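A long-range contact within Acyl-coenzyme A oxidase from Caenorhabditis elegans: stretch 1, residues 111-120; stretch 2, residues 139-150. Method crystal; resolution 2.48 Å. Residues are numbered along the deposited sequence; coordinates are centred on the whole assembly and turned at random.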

# COMPACT_ATOMS: atom_id res chain seq x y z
N ASN B 111 -10.24 -8.28 17.64
CA ASN B 111 -10.44 -8.97 18.91
C ASN B 111 -11.39 -10.13 18.67
O ASN B 111 -12.02 -10.22 17.61
N PRO B 112 -11.48 -11.08 19.61
CA PRO B 112 -12.31 -12.29 19.39
C PRO B 112 -13.79 -12.03 19.23
O PRO B 112 -14.53 -12.96 18.85
N MET B 113 -14.26 -10.84 19.56
CA MET B 113 -15.68 -10.51 19.46
C MET B 113 -15.91 -9.33 18.54
O MET B 113 -16.94 -8.66 18.63
N ALA B 114 -14.96 -9.08 17.64
CA ALA B 114 -15.07 -7.98 16.69
C ALA B 114 -16.34 -8.06 15.84
O ALA B 114 -17.00 -7.05 15.62
N LEU B 115 -16.66 -9.25 15.36
CA LEU B 115 -17.84 -9.45 14.53
C LEU B 115 -19.11 -9.61 15.35
O LEU B 115 -20.21 -9.33 14.87
N HIS B 116 -18.96 -10.06 16.59
CA HIS B 116 -20.09 -10.26 17.49
C HIS B 116 -20.99 -9.03 17.55
O HIS B 116 -22.22 -9.13 17.54
N GLY B 117 -20.38 -7.85 17.70
CA GLY B 117 -21.12 -6.60 17.74
C GLY B 117 -21.41 -5.96 16.39
O GLY B 117 -22.42 -5.28 16.22
N VAL B 118 -20.50 -6.16 15.43
CA VAL B 118 -20.62 -5.47 14.14
C VAL B 118 -21.70 -6.11 13.28
O VAL B 118 -22.49 -5.41 12.63
N MET B 119 -21.78 -7.43 13.26
CA MET B 119 -22.71 -8.13 12.37
C MET B 119 -23.67 -9.05 13.10
O MET B 119 -24.85 -9.09 12.76
N PHE B 120 -23.20 -9.82 14.08
CA PHE B 120 -24.05 -10.84 14.70
C PHE B 120 -25.29 -10.21 15.32
O PHE B 120 -26.43 -10.50 14.93
N ARG B 139 -28.98 -13.39 24.97
CA ARG B 139 -27.73 -14.08 25.29
C ARG B 139 -26.54 -13.39 24.62
O ARG B 139 -25.48 -13.22 25.24
N ALA B 140 -26.72 -12.95 23.37
CA ALA B 140 -25.64 -12.27 22.67
C ALA B 140 -25.30 -10.96 23.37
O ALA B 140 -24.12 -10.68 23.62
N LEU B 141 -26.32 -10.17 23.72
CA LEU B 141 -26.06 -8.91 24.42
C LEU B 141 -25.40 -9.15 25.78
O LEU B 141 -24.54 -8.37 26.20
N ARG B 142 -25.75 -10.24 26.44
CA ARG B 142 -25.12 -10.58 27.71
C ARG B 142 -23.78 -11.28 27.53
O ARG B 142 -23.14 -11.62 28.54
N ARG B 143 -23.36 -11.51 26.29
CA ARG B 143 -22.09 -12.15 25.97
C ARG B 143 -22.03 -13.56 26.54
O ARG B 143 -20.95 -14.04 26.92
N GLU B 144 -23.19 -14.24 26.61
CA GLU B 144 -23.23 -15.66 26.98
C GLU B 144 -22.74 -16.54 25.86
O GLU B 144 -22.33 -17.68 26.11
N ILE B 145 -22.80 -16.02 24.62
CA ILE B 145 -22.39 -16.71 23.41
C ILE B 145 -21.54 -15.75 22.59
O ILE B 145 -21.55 -14.53 22.79
N ILE B 146 -20.77 -16.31 21.67
CA ILE B 146 -19.96 -15.53 20.75
C ILE B 146 -20.41 -15.89 19.34
O ILE B 146 -20.37 -17.07 18.95
N GLY B 147 -20.84 -14.88 18.59
CA GLY B 147 -21.40 -15.11 17.28
C GLY B 147 -20.70 -14.26 16.23
O GLY B 147 -19.98 -13.31 16.53
N THR B 148 -20.93 -14.65 14.98
CA THR B 148 -20.47 -13.92 13.82
C THR B 148 -21.54 -14.07 12.74
O THR B 148 -22.59 -14.68 12.97
N TYR B 149 -21.27 -13.51 11.57
CA TYR B 149 -22.19 -13.55 10.44
C TYR B 149 -21.45 -14.23 9.29
O TYR B 149 -20.36 -13.80 8.91
N ALA B 150 -22.01 -15.32 8.78
CA ALA B 150 -21.28 -16.19 7.86
C ALA B 150 -22.00 -16.18 6.52
O ALA B 150 -22.99 -16.89 6.33

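A histidine buried between a helix and a neighbouring segment can use both ring nitrogens to tie backbone to backbone, as in this acyl-coenzyme A oxidase. Stretch 2 enters as the end of a helix. Arg139 and Arg142 take no part in the contact; their NE atoms are instead held by salt bridges to Glu144. Ala140 points its CB toward stretch 1, where it lies 3.7 Å from Phe120 CE2, and its carbonyl does the polar work: His116 NE2 donates to Ala140 O at 2.9 Å. The t rotamer of His116 (chi1 -177°) carries the ring end across to reach it. Ala140 O also accepts from Arg143 N within the Schellman motif that closes the helix.

The CA-to-CB bond of Arg143 (chi1 m) points sideways, and its NE comes 3.7 Å from Met113 CE. Ile145, in the p rotamer, brings CD1 to 4.0 Å from Phe120 CE2, near the plane of that ring, while Ile146 (chi1 m) sets CG2 4.1 Å from Met113 CG.

Gly147 N donates to His116 ND1 at 3.1 Å, so the imidazole accepts on one nitrogen and donates from the other. Gly147 CA sits over the face of the Phe120 ring, 3.4 Å from CA to the ring centroid; an ideal CB here would fall 2.2 Å from Phe120 CE2, a clash that glycine avoids. Water 1 donates to Gly147 O at 2.8 Å and accepts a weak bond from His116 N at 2.7 Å, bridging backbone atoms that make no direct hydrogen bond.

Thr148 points away overall, yet its OG1 lies 3.4 Å from Leu115 CB; that hydroxyl is hydrogen-bonded elsewhere in the structure. Tyr149 (chi1 t) turns toward the helix: its CB meets Met119 CB at 3.5 Å, and the all-m Met119 places CE over the tyrosine ring face, 4.0 Å from CE to the centroid.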

# COMPACT_ATOMS: atom_id res chain seq x y z
CB ASN B 111 -10.96 -8.01 20.00
CG ASN B 111 -12.39 -7.58 19.78
OD1 ASN B 111 -13.33 -8.24 20.22
ND2 ASN B 111 -12.57 -6.46 19.07
CB PRO B 112 -12.05 -13.13 20.64
CG PRO B 112 -10.67 -12.70 21.09
CD PRO B 112 -10.61 -11.24 20.80
CB MET B 113 -16.26 -10.26 20.85
CG MET B 113 -16.32 -11.52 21.66
SD MET B 113 -17.06 -11.31 23.29
CE MET B 113 -18.71 -10.74 22.89
CB ALA B 114 -13.83 -7.92 15.81
CB LEU B 115 -17.65 -10.65 13.60
CG LEU B 115 -17.02 -10.34 12.24
CD1 LEU B 115 -17.95 -9.48 11.39
CD2 LEU B 115 -15.67 -9.66 12.41
CB HIS B 116 -19.58 -10.63 18.88
CG HIS B 116 -20.66 -10.93 19.85
ND1 HIS B 116 -21.23 -12.18 19.97
CD2 HIS B 116 -21.28 -10.14 20.76
CE1 HIS B 116 -22.15 -12.14 20.91
NE2 HIS B 116 -22.21 -10.91 21.40
CB VAL B 118 -19.25 -5.47 13.41
CG1 VAL B 118 -19.41 -4.96 12.01
CG2 VAL B 118 -18.24 -4.61 14.14
CB MET B 119 -21.94 -8.96 11.33
CG MET B 119 -21.21 -8.18 10.24
SD MET B 119 -22.27 -7.09 9.28
CE MET B 119 -23.64 -8.16 8.88
CB PHE B 120 -23.24 -11.61 15.74
CG PHE B 120 -23.97 -12.76 16.36
CD1 PHE B 120 -24.47 -13.78 15.58
CD2 PHE B 120 -24.06 -12.88 17.74
CE1 PHE B 120 -25.11 -14.89 16.16
CE2 PHE B 120 -24.67 -13.98 18.34
CZ PHE B 120 -25.20 -14.98 17.55
CB ARG B 139 -27.81 -15.54 24.87
CG ARG B 139 -28.85 -16.37 25.59
CD ARG B 139 -28.61 -17.86 25.32
NE ARG B 139 -27.45 -18.41 26.03
CZ ARG B 139 -26.81 -19.51 25.64
NH1 ARG B 139 -27.20 -20.15 24.54
NH2 ARG B 139 -25.77 -19.96 26.33
CB ALA B 140 -26.03 -12.03 21.21
CB LEU B 141 -27.35 -8.10 24.59
CG LEU B 141 -27.85 -7.43 23.31
CD1 LEU B 141 -29.26 -6.84 23.49
CD2 LEU B 141 -26.88 -6.35 22.85
CB ARG B 142 -26.05 -11.48 28.53
CG ARG B 142 -27.29 -10.78 29.07
CD ARG B 142 -28.19 -11.80 29.74
NE ARG B 142 -27.38 -12.57 30.68
CZ ARG B 142 -27.04 -12.17 31.89
NH1 ARG B 142 -27.43 -10.97 32.34
NH2 ARG B 142 -26.28 -12.94 32.66
CB ARG B 143 -20.90 -11.30 26.45
CG ARG B 143 -20.91 -9.87 25.88
CD ARG B 143 -19.67 -9.03 26.27
NE ARG B 143 -19.39 -7.99 25.26
CZ ARG B 143 -18.70 -6.86 25.48
NH1 ARG B 143 -18.22 -6.60 26.67
NH2 ARG B 143 -18.50 -5.98 24.50
CB GLU B 144 -24.64 -16.12 27.35
CG GLU B 144 -25.26 -15.42 28.53
CD GLU B 144 -26.65 -15.93 28.85
OE1 GLU B 144 -26.96 -17.11 28.55
OE2 GLU B 144 -27.47 -15.13 29.35
CB ILE B 145 -23.60 -17.20 22.59
CG1 ILE B 145 -24.53 -16.04 22.25
CG2 ILE B 145 -24.32 -18.30 23.33
CD1 ILE B 145 -25.70 -16.46 21.36
CB ILE B 146 -18.46 -15.78 20.95
CG1 ILE B 146 -18.06 -15.41 22.38
CG2 ILE B 146 -17.64 -14.99 19.95
CD1 ILE B 146 -16.62 -15.71 22.70
CB THR B 148 -19.08 -14.41 13.39
OG1 THR B 148 -18.61 -13.66 12.26
CG2 THR B 148 -19.12 -15.90 13.03
CB TYR B 149 -22.63 -12.13 10.09
CG TYR B 149 -23.72 -12.04 9.06
CD1 TYR B 149 -25.04 -12.10 9.44
CD2 TYR B 149 -23.44 -11.87 7.71
CE1 TYR B 149 -26.07 -12.01 8.52
CE2 TYR B 149 -24.47 -11.78 6.78
CZ TYR B 149 -25.78 -11.85 7.20
OH TYR B 149 -26.82 -11.77 6.31
CB ALA B 150 -21.16 -17.61 8.42
O HOH W 1 -17.49 -12.24 17.03